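Local coordinates for uncharacterized protein PF1083 (Pyrococcus furiosus, PDB 3NRN), which is of unknown function but binds adenosine monophosphate and may act as an oxidoreductase, at residues Leu274-Glu279 / Thr313-His318. Numbering follows the deposited sequence.
Sequences LAVPGE and TLIMAH
L274 and I315 face each other as a hydrogen-bonded pair of two antiparallel strands, 269-277 and 312-320, in the mixed sheet of the chain, away from the parallel sheet whose strand 2-6 leads into the AMP pocket. L274 N donates to I315 O at 2.7 Å with an almost straight N-H...O angle of 178°, and I315 N returns a bond to L274 O. Two residues on, V276 and T313 repeat the reciprocal pattern: T313 N lies 2.8 Å from V276 O, somewhat tilted from that carbonyl plane, while V276 N reaches T313 O over 3.0 Å with a more bent N-H...O angle of 144°. A275 and L314 form the intervening non-hydrogen-bonded pair; A275 bonds through its backbone to E345 of strand 345-351, and L314 N bonds to S301 OG. Beyond the end of strand 269-277, T313 OG1 gives a weak hydrogen bond to G278 O at 3.0 Å. The T313 hydroxyl lies anti to its own carbonyl carbon (chi1 -57°), which places OG1 beside G278 O; G278 itself takes backbone angles suited to glycine.

L274, V276, T313 and I315 share one face of the sheet, and A275 and L314 turn to the other, where both meet F47 of strand 47-50. On the first face, the side chains of V276 and I315 cross at about a right angle, V276 CG1 meeting I315 CG1 at 3.8 Å. Next to them, L274 CB lies 4.0 Å from I315 CB. Closest of the carbon contacts is V276 CG2 against T313 CB, at 3.2 Å tighter than normal van der Waals packing.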
loop_
_atom_site.group_PDB
_atom_site.type_symbol
_atom_site.label_atom_id
_atom_site.label_comp_id
_atom_site.label_asym_id
_atom_site.label_seq_id
_atom_site.Cartn_x
_atom_site.Cartn_y
_atom_site.Cartn_z
ATOM N N LEU A 274 -7.465 9.002 -15.539
ATOM C CA LEU A 274 -7.576 9.902 -16.687
ATOM C C LEU A 274 -7.112 9.281 -18.002
ATOM O O LEU A 274 -6.013 8.738 -18.088
ATOM C CB LEU A 274 -6.755 11.169 -16.410
ATOM C CG LEU A 274 -6.839 12.347 -17.385
ATOM C CD1 LEU A 274 -8.192 13.032 -17.241
ATOM C CD2 LEU A 274 -5.718 13.337 -17.088
ATOM N N ALA A 275 -7.952 9.374 -19.029
ATOM C CA ALA A 275 -7.619 8.825 -20.344
ATOM C C ALA A 275 -7.095 9.928 -21.259
ATOM O O ALA A 275 -7.872 10.671 -21.858
ATOM C CB ALA A 275 -8.848 8.171 -20.963
ATOM N N VAL A 276 -5.774 10.033 -21.358
ATOM C CA VAL A 276 -5.150 11.046 -22.195
ATOM C C VAL A 276 -4.830 10.477 -23.580
ATOM O O VAL A 276 -4.159 9.451 -23.708
ATOM C CB VAL A 276 -3.851 11.590 -21.544
ATOM C CG1 VAL A 276 -4.141 12.075 -20.127
ATOM C CG2 VAL A 276 -2.785 10.516 -21.518
ATOM N N PRO A 277 -5.332 11.132 -24.637
ATOM C CA PRO A 277 -5.096 10.686 -26.013
ATOM C C PRO A 277 -3.633 10.796 -26.435
ATOM O O PRO A 277 -2.948 11.756 -26.083
ATOM C CB PRO A 277 -5.993 11.612 -26.833
ATOM C CG PRO A 277 -7.103 11.946 -25.884
ATOM C CD PRO A 277 -6.356 12.190 -24.601
ATOM N N GLY A 278 -3.154 9.803 -27.178
ATOM C CA GLY A 278 -1.785 9.855 -27.657
ATOM C C GLY A 278 -0.756 8.952 -27.007
ATOM O O GLY A 278 -1.074 7.893 -26.470
ATOM N N GLU A 279 0.495 9.398 -27.071
ATOM C CA GLU A 279 1.633 8.668 -26.525
ATOM C C GLU A 279 1.873 8.982 -25.052
ATOM O O GLU A 279 1.412 10.003 -24.542
ATOM C CB GLU A 279 2.892 9.017 -27.327
ATOM C CG GLU A 279 2.828 8.622 -28.792
ATOM C CD GLU A 279 2.778 7.120 -28.988
ATOM O OE1 GLU A 279 3.756 6.438 -28.612
ATOM O OE2 GLU A 279 1.761 6.621 -29.517
ATOM N N THR A 313 -3.466 6.779 -23.308
ATOM C CA THR A 313 -2.497 6.581 -22.248
ATOM C C THR A 313 -3.314 6.652 -20.961
ATOM O O THR A 313 -4.272 7.424 -20.873
ATOM C CB THR A 313 -1.436 7.688 -22.234
ATOM O OG1 THR A 313 -0.790 7.750 -23.512
ATOM C CG2 THR A 313 -0.400 7.407 -21.164
ATOM N N LEU A 314 -2.951 5.838 -19.977
ATOM C CA LEU A 314 -3.666 5.820 -18.712
ATOM C C LEU A 314 -2.905 6.592 -17.639
ATOM O O LEU A 314 -1.755 6.287 -17.337
ATOM C CB LEU A 314 -3.902 4.371 -18.267
ATOM C CG LEU A 314 -4.523 4.111 -16.889
ATOM C CD1 LEU A 314 -5.768 4.967 -16.700
ATOM C CD2 LEU A 314 -4.864 2.627 -16.756
ATOM N N ILE A 315 -3.551 7.612 -17.083
ATOM C CA ILE A 315 -2.950 8.424 -16.032
ATOM C C ILE A 315 -3.740 8.199 -14.748
ATOM O O ILE A 315 -4.971 8.218 -14.762
ATOM C CB ILE A 315 -2.999 9.932 -16.383
ATOM C CG1 ILE A 315 -2.023 10.238 -17.520
ATOM C CG2 ILE A 315 -2.679 10.775 -15.138
ATOM C CD1 ILE A 315 -0.567 10.069 -17.150
HETATM N N MSE A 316 -3.033 7.973 -13.646
HETATM C CA MSE A 316 -3.682 7.766 -12.354
HETATM C C MSE A 316 -3.114 8.765 -11.362
HETATM O O MSE A 316 -1.901 8.813 -11.149
HETATM C CB MSE A 316 -3.443 6.340 -11.828
HETATM C CG MSE A 316 -4.235 5.224 -12.530
HETATM SE SE MSE A 316 -3.965 3.615 -11.704
HETATM C CE MSE A 316 -5.001 2.541 -12.653
ATOM N N ALA A 317 -3.990 9.566 -10.765
ATOM C CA ALA A 317 -3.569 10.564 -9.793
ATOM C C ALA A 317 -4.142 10.221 -8.430
ATOM O O ALA A 317 -5.265 9.723 -8.321
ATOM C CB ALA A 317 -4.036 11.956 -10.220
ATOM N N HIS A 318 -3.366 10.509 -7.394
ATOM C CA HIS A 318 -3.758 10.231 -6.019
ATOM C C HIS A 318 -3.964 11.532 -5.266
ATOM O O HIS A 318 -3.170 12.460 -5.393
ATOM C CB HIS A 318 -2.663 9.402 -5.335
ATOM C CG HIS A 318 -2.873 9.200 -3.865
ATOM N ND1 HIS A 318 -2.653 10.194 -2.936
ATOM C CD2 HIS A 318 -3.269 8.113 -3.164
ATOM C CE1 HIS A 318 -2.901 9.726 -1.725
ATOM N NE2 HIS A 318 -3.277 8.465 -1.837
#